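Putative poly(3-hydroxybutyrate) depolymerase LpqC (PDB 3D0K) is a putative serine-type esterase of the alpha/beta-hydrolase fold, thought to hydrolyse ester bonds of poly(3-hydroxybutyrate) or related substrates. Local coordinates at residues A[177-182]-A[241-246]; A[201-206]-A[259-264]. All coordinates share one frame; numbering follows the deposited sequence. Where two conformers were deposited one is given.

In the fold
Both contacts lie at the end of the sheet where strands 209-213 and 262-266 run. Contact 1 sets the loop after strand 168-172 against helix 237-255. Contact 2 sets the end of helix 197-205 against the turn that leads into strand 262-266. Contact 1 is the more buried and rests on stacked tyrosine rings, with one water joining a backbone oxygen to a phenol. Contact 2 is partly buried, with Ala205 exposed, and rests on two direct hydrogen bonds to backbone carbonyls at a helix end. The two meet where the rings of Tyr244 and Trp261 stack, Tyr244 CZ lying 3.4 Å from Trp261 CH2.

Contact 1. Residues A[177-182]-A[241-246]; sequences YTLPTF and ARHYYE
Tyr177 lays its ring against Tyr244 of helix 237-255 in an offset stack. The centroids of the Tyr177 and Tyr244 rings are 4.3 Å apart and the planes are 20° from parallel. The side chains themselves cross at about a right angle. Tyr244 CB sits over the centre of the Tyr177 ring, 3.6 Å from its centroid, as a CH-pi contact. Tyr244 CG is anti to its backbone N (chi1 -178°), and CB, whose bond from CA points to the loop, lies over the Tyr177 ring. At the far end of the Tyr177 side chain, Tyr177 OH reaches the helix backbone and lies 3.3 Å from Ala241 CA. Ala241 CB is close by.

Thr178 contributes its carbonyl. Thr178 O lies 3.2 Å from Tyr244 CE1, at the ring edge. A water donates to Thr178 O at 2.7 Å and also bonds Tyr244 OH, in the plane of the ring. This bridge ties the phenol to the loop backbone. Thr178 OG1 bonds Arg156 and the carbonyl of Pro187.

The loop follows strand 168-172 of the alpha/beta-hydrolase fold and packs beside the sheet. Tyr177, Ala241 and Tyr244 all touch Ile210 of strand 209-213. His155 of helix 149-160 meets both tyrosine rings, edge-to-face with Tyr244.

Leu179 reaches the edge of the His243 imidazole, with Leu179 CD2 4.1 Å from His243 ND1. Pro180 centres an inverse gamma turn. Pro180 CD approaches Tyr244 CE1 at 4.3 Å.

Contact 2. Residues A[201-206]-A[259-264]; sequences ARLLAY and FGWQLQ
The C-terminal end of helix 197-205 meets the turn before strand 262-266, an outermost strand of the alpha/beta-hydrolase sheet. Here the last turn of the helix offers backbone carbonyls to Gly260 and Trp261. Gly260 N donates to Leu204 O at 2.9 Å. This bond is nearly straight, with an N-H...O angle of 167°, and lies in the carbonyl plane. Leu204 O also receives a CA-H...O contact from Phe259 CA. Two neighbouring groups of the turn therefore approach one oxygen.

The indole N-H of Trp261 bonds the next carbonyl back along the helix. Trp261 NE1 donates to Leu203 O at 2.8 Å. The oxygen lies close to the indole plane, but NE1 stands above the plane of the Leu203 carbonyl, 42° out of it. Trp261 CG lies beside its backbone N (chi1 -56°), and the indole beyond it reaches the helix end. This single bond gives the buried indole nitrogen an acceptor and ties the ring to the helix end.

The six-membered part of the indole meets the leucines. Trp261 CZ2 lies 3.8 Å from Leu203 CG. Leu204 CD2 sits over one indole face, toward the rim, 3.9 Å from Trp261 CZ2. Leu204 CD2 also reaches Phe259 CD1, at 4.2 Å, so it touches both aromatic side chains. Outside the two segments, Leu203 packs on Met158 and Ser159 of helix 149-160.

Gly260 passes close to the helix end. Gly260 CA makes a CA-H...O contact with Ala205 O at 3.5 Å. Tyr206 has left helical backbone angles, and Tyr206 O lies at the indole edge, 3.3 Å from Trp261 CD1.

Contact 1. Residues A[177-182]-A[241-246]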
loop_
_atom_site.group_PDB
_atom_site.type_symbol
_atom_site.label_atom_id
_atom_site.label_comp_id
_atom_site.label_asym_id
_atom_site.label_seq_id
_atom_site.Cartn_x
_atom_site.Cartn_y
_atom_site.Cartn_z
ATOM N N TYR A 177 -12.428 -4.299 -1.841
ATOM C CA TYR A 177 -12.186 -2.868 -1.946
ATOM C C TYR A 177 -13.234 -2.085 -1.174
ATOM O O TYR A 177 -14.431 -2.426 -1.125
ATOM C CB TYR A 177 -12.271 -2.426 -3.420
ATOM C CG TYR A 177 -11.217 -3.005 -4.330
ATOM C CD1 TYR A 177 -10.048 -2.259 -4.638
ATOM C CD2 TYR A 177 -11.339 -4.314 -4.841
ATOM C CE1 TYR A 177 -9.068 -2.780 -5.455
ATOM C CE2 TYR A 177 -10.344 -4.850 -5.663
ATOM C CZ TYR A 177 -9.223 -4.058 -5.957
ATOM O OH TYR A 177 -8.252 -4.576 -6.757
ATOM N N THR A 178 -12.787 -0.950 -0.670
ATOM C CA THR A 178 -13.708 0.109 -0.212
ATOM C C THR A 178 -14.154 0.833 -1.490
ATOM O O THR A 178 -13.329 1.447 -2.204
ATOM C CB THR A 178 -12.913 1.133 0.635
ATOM O OG1 THR A 178 -12.538 0.518 1.895
ATOM C CG2 THR A 178 -13.815 2.340 0.970
ATOM N N LEU A 179 -15.448 0.812 -1.761
ATOM C CA LEU A 179 -15.938 1.418 -2.996
ATOM C C LEU A 179 -16.030 2.935 -2.850
ATOM O O LEU A 179 -16.282 3.412 -1.768
ATOM C CB LEU A 179 -17.337 0.861 -3.298
ATOM C CG LEU A 179 -17.346 -0.651 -3.422
ATOM C CD1 LEU A 179 -18.808 -1.155 -3.543
ATOM C CD2 LEU A 179 -16.501 -1.040 -4.632
ATOM N N PRO A 180 -15.844 3.677 -3.954
ATOM C CA PRO A 180 -15.764 5.159 -3.903
ATOM C C PRO A 180 -17.184 5.746 -3.884
ATOM O O PRO A 180 -17.655 6.343 -4.863
ATOM C CB PRO A 180 -15.000 5.506 -5.184
ATOM C CG PRO A 180 -15.376 4.357 -6.124
ATOM C CD PRO A 180 -15.610 3.149 -5.314
ATOM N N THR A 181 -17.837 5.587 -2.746
ATOM C CA THR A 181 -19.226 6.016 -2.578
ATOM C C THR A 181 -19.554 6.080 -1.099
ATOM O O THR A 181 -19.050 5.300 -0.299
ATOM C CB THR A 181 -20.239 5.034 -3.257
ATOM O OG1 THR A 181 -21.574 5.493 -2.999
ATOM C CG2 THR A 181 -20.127 3.598 -2.707
ATOM N N PHE A 182 -20.399 7.045 -0.751
ATOM C CA PHE A 182 -20.874 7.220 0.597
ATOM C C PHE A 182 -22.134 6.381 0.864
ATOM O O PHE A 182 -22.718 6.460 1.936
ATOM C CB PHE A 182 -21.075 8.708 0.861
ATOM C CG PHE A 182 -19.778 9.448 1.067
ATOM C CD1 PHE A 182 -19.110 10.038 0.003
ATOM C CD2 PHE A 182 -19.192 9.517 2.351
ATOM C CE1 PHE A 182 -17.878 10.707 0.208
ATOM C CE2 PHE A 182 -17.987 10.186 2.573
ATOM C CZ PHE A 182 -17.311 10.776 1.503
ATOM N N ALA A 241 -10.954 -6.451 -8.878
ATOM C CA ALA A 241 -10.107 -5.356 -9.383
ATOM C C ALA A 241 -10.828 -4.593 -10.513
ATOM O O ALA A 241 -10.920 -3.366 -10.510
ATOM C CB ALA A 241 -8.740 -5.918 -9.886
ATOM N N ARG A 242 -11.449 -5.324 -11.432
ATOM C CA ARG A 242 -12.187 -4.705 -12.543
ATOM C C ARG A 242 -13.429 -3.967 -12.040
ATOM O O ARG A 242 -13.786 -2.901 -12.544
ATOM C CB ARG A 242 -12.655 -5.767 -13.559
ATOM C CG ARG A 242 -11.551 -6.656 -14.131
ATOM C CD ARG A 242 -11.955 -7.118 -15.594
ATOM N NE ARG A 242 -11.474 -6.061 -16.493
ATOM C CZ ARG A 242 -10.377 -6.124 -17.254
ATOM N NH1 ARG A 242 -10.034 -5.067 -17.990
ATOM N NH2 ARG A 242 -9.634 -7.232 -17.313
ATOM N N HIS A 243 -14.071 -4.544 -11.041
ATOM C CA HIS A 243 -15.265 -3.973 -10.423
ATOM C C HIS A 243 -14.876 -2.621 -9.792
ATOM O O HIS A 243 -15.597 -1.641 -9.985
ATOM C CB HIS A 243 -15.806 -4.950 -9.389
ATOM C CG HIS A 243 -17.100 -4.542 -8.749
ATOM N ND1 HIS A 243 -17.153 -3.714 -7.646
ATOM C CD2 HIS A 243 -18.381 -4.871 -9.029
ATOM C CE1 HIS A 243 -18.418 -3.540 -7.280
ATOM N NE2 HIS A 243 -19.185 -4.229 -8.104
ATOM N N TYR A 244 -13.770 -2.582 -9.045
ATOM C CA TYR A 244 -13.320 -1.342 -8.385
ATOM C C TYR A 244 -13.022 -0.229 -9.386
ATOM O O TYR A 244 -13.478 0.926 -9.236
ATOM C CB TYR A 244 -12.073 -1.631 -7.525
ATOM C CG TYR A 244 -11.532 -0.461 -6.753
ATOM C CD1 TYR A 244 -12.297 0.203 -5.755
ATOM C CD2 TYR A 244 -10.190 -0.061 -6.951
ATOM C CE1 TYR A 244 -11.724 1.288 -5.016
ATOM C CE2 TYR A 244 -9.641 0.955 -6.199
ATOM C CZ TYR A 244 -10.420 1.616 -5.245
ATOM O OH TYR A 244 -9.821 2.626 -4.505
ATOM N N TYR A 245 -12.246 -0.595 -10.392
ATOM C CA TYR A 245 -11.931 0.304 -11.490
ATOM C C TYR A 245 -13.180 0.929 -12.132
ATOM O O TYR A 245 -13.268 2.136 -12.283
ATOM C CB TYR A 245 -11.050 -0.385 -12.521
ATOM C CG TYR A 245 -10.673 0.539 -13.658
ATOM C CD1 TYR A 245 -9.709 1.542 -13.482
ATOM C CD2 TYR A 245 -11.284 0.420 -14.908
ATOM C CE1 TYR A 245 -9.355 2.375 -14.552
ATOM C CE2 TYR A 245 -10.941 1.279 -15.969
ATOM C CZ TYR A 245 -9.980 2.223 -15.776
ATOM O OH TYR A 245 -9.650 3.056 -16.820
ATOM N N GLU A 246 -14.172 0.113 -12.478
ATOM C CA GLU A 246 -15.388 0.658 -13.098
ATOM C C GLU A 246 -16.187 1.534 -12.115
ATOM O O GLU A 246 -16.786 2.549 -12.521
ATOM C CB GLU A 246 -16.257 -0.466 -13.702
ATOM C CG GLU A 246 -15.584 -1.243 -14.868
ATOM C CD GLU A 246 -16.001 -2.719 -14.912
ATOM O OE1 GLU A 246 -15.758 -3.411 -15.932
ATOM O OE2 GLU A 246 -16.542 -3.202 -13.894
HETATM O O HOH W 1 -11.450 3.425 -2.538
#

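Contact 2. Residues A[201-206]-A[259-264]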
loop_
_atom_site.group_PDB
_atom_site.type_symbol
_atom_site.label_atom_id
_atom_site.label_comp_id
_atom_site.label_asym_id
_atom_site.label_seq_id
_atom_site.Cartn_x
_atom_site.Cartn_y
_atom_site.Cartn_z
ATOM N N ALA A 201 -12.934 13.224 -4.196
ATOM C CA ALA A 201 -12.436 13.880 -5.411
ATOM C C ALA A 201 -10.930 13.658 -5.531
ATOM O O ALA A 201 -10.434 13.332 -6.604
ATOM C CB ALA A 201 -12.751 15.388 -5.393
ATOM N N ARG A 202 -10.200 13.823 -4.428
ATOM C CA ARG A 202 -8.742 13.654 -4.473
ATOM C C ARG A 202 -8.356 12.206 -4.790
ATOM O O ARG A 202 -7.404 11.956 -5.595
ATOM C CB ARG A 202 -8.114 14.027 -3.141
ATOM C CG ARG A 202 -8.228 15.499 -2.784
ATOM C CD ARG A 202 -7.823 15.543 -1.329
ATOM N NE ARG A 202 -8.438 16.590 -0.513
ATOM C CZ ARG A 202 -8.285 17.892 -0.727
ATOM N NH1 ARG A 202 -7.566 18.327 -1.768
ATOM N NH2 ARG A 202 -8.886 18.762 0.081
ATOM N N LEU A 203 -9.090 11.268 -4.185
ATOM C CA LEU A 203 -8.889 9.819 -4.505
ATOM C C LEU A 203 -9.039 9.539 -5.979
ATOM O O LEU A 203 -8.177 8.875 -6.623
ATOM C CB LEU A 203 -9.864 8.957 -3.689
ATOM C CG LEU A 203 -9.966 7.467 -4.021
ATOM C CD1 LEU A 203 -8.630 6.768 -3.682
ATOM C CD2 LEU A 203 -11.179 6.837 -3.360
ATOM N N LEU A 204 -10.182 9.962 -6.536
ATOM C CA LEU A 204 -10.465 9.768 -7.945
ATOM C C LEU A 204 -9.462 10.374 -8.907
ATOM O O LEU A 204 -9.201 9.797 -9.938
ATOM C CB LEU A 204 -11.898 10.238 -8.285
ATOM C CG LEU A 204 -13.047 9.440 -7.634
ATOM C CD1 LEU A 204 -14.388 10.148 -7.834
ATOM C CD2 LEU A 204 -13.114 7.976 -8.186
ATOM N N ALA A 205 -8.881 11.522 -8.554
ATOM C CA ALA A 205 -7.970 12.244 -9.437
ATOM C C ALA A 205 -6.599 11.587 -9.498
ATOM O O ALA A 205 -5.864 11.726 -10.501
ATOM C CB ALA A 205 -7.829 13.697 -8.961
ATOM N N TYR A 206 -6.231 10.908 -8.403
ATOM C CA TYR A 206 -4.858 10.455 -8.234
ATOM C C TYR A 206 -4.547 9.373 -9.276
ATOM O O TYR A 206 -5.388 8.505 -9.530
ATOM C CB TYR A 206 -4.611 9.939 -6.803
ATOM C CG TYR A 206 -3.085 9.793 -6.549
ATOM C CD1 TYR A 206 -2.414 8.643 -6.937
ATOM C CD2 TYR A 206 -2.331 10.842 -5.976
ATOM C CE1 TYR A 206 -1.055 8.505 -6.765
ATOM C CE2 TYR A 206 -0.946 10.710 -5.786
ATOM C CZ TYR A 206 -0.320 9.520 -6.183
ATOM O OH TYR A 206 1.043 9.362 -5.988
ATOM N N PHE A 259 -10.530 11.701 -13.614
ATOM C CA PHE A 259 -10.325 10.336 -13.143
ATOM C C PHE A 259 -8.943 9.857 -13.568
ATOM O O PHE A 259 -8.665 9.765 -14.760
ATOM C CB PHE A 259 -11.374 9.435 -13.759
ATOM C CG PHE A 259 -11.272 7.990 -13.356
ATOM C CD1 PHE A 259 -11.467 7.608 -12.017
ATOM C CD2 PHE A 259 -11.101 6.994 -14.340
ATOM C CE1 PHE A 259 -11.413 6.274 -11.657
ATOM C CE2 PHE A 259 -11.046 5.616 -13.969
ATOM C CZ PHE A 259 -11.213 5.264 -12.661
ATOM N N GLY A 260 -8.104 9.541 -12.585
ATOM C CA GLY A 260 -6.680 9.272 -12.802
ATOM C C GLY A 260 -6.287 7.803 -12.722
ATOM O O GLY A 260 -5.147 7.452 -13.082
ATOM N N TRP A 261 -7.198 6.934 -12.280
ATOM C CA TRP A 261 -6.792 5.527 -12.027
ATOM C C TRP A 261 -6.437 4.807 -13.311
ATOM O O TRP A 261 -6.947 5.140 -14.370
ATOM C CB TRP A 261 -7.863 4.728 -11.299
ATOM C CG TRP A 261 -8.346 5.269 -10.009
ATOM C CD1 TRP A 261 -7.863 6.377 -9.275
ATOM C CD2 TRP A 261 -9.397 4.707 -9.234
ATOM N NE1 TRP A 261 -8.601 6.504 -8.118
ATOM C CE2 TRP A 261 -9.526 5.489 -8.058
ATOM C CE3 TRP A 261 -10.246 3.587 -9.421
ATOM C CZ2 TRP A 261 -10.504 5.231 -7.081
ATOM C CZ3 TRP A 261 -11.203 3.297 -8.426
ATOM C CH2 TRP A 261 -11.340 4.126 -7.283
ATOM N N GLN A 262 -5.528 3.830 -13.209
ATOM C CA GLN A 262 -5.213 2.962 -14.313
ATOM C C GLN A 262 -5.323 1.542 -13.802
ATOM O O GLN A 262 -4.790 1.219 -12.730
ATOM C CB GLN A 262 -3.781 3.216 -14.800
ATOM C CG GLN A 262 -3.439 4.719 -14.933
ATOM C CD GLN A 262 -3.566 5.272 -16.358
ATOM O OE1 GLN A 262 -2.622 5.905 -16.868
ATOM N NE2 GLN A 262 -4.706 5.026 -17.019
ATOM N N LEU A 263 -6.001 0.710 -14.574
ATOM C CA LEU A 263 -6.065 -0.723 -14.348
ATOM C C LEU A 263 -4.991 -1.432 -15.184
ATOM O O LEU A 263 -5.018 -1.396 -16.422
ATOM C CB LEU A 263 -7.468 -1.262 -14.679
ATOM C CG LEU A 263 -7.610 -2.795 -14.515
ATOM C CD1 LEU A 263 -7.474 -3.223 -13.027
ATOM C CD2 LEU A 263 -8.930 -3.372 -15.085
ATOM N N GLN A 264 -4.039 -2.071 -14.531
ATOM C CA GLN A 264 -2.970 -2.731 -15.282
ATOM C C GLN A 264 -3.049 -4.227 -15.045
ATOM O O GLN A 264 -2.780 -4.691 -13.949
ATOM C CB GLN A 264 -1.595 -2.162 -14.839
ATOM C CG GLN A 264 -0.427 -2.933 -15.453
ATOM C CD GLN A 264 -0.340 -2.741 -16.951
ATOM O OE1 GLN A 264 -0.589 -3.672 -17.751
ATOM N NE2 GLN A 264 0.028 -1.535 -17.353
#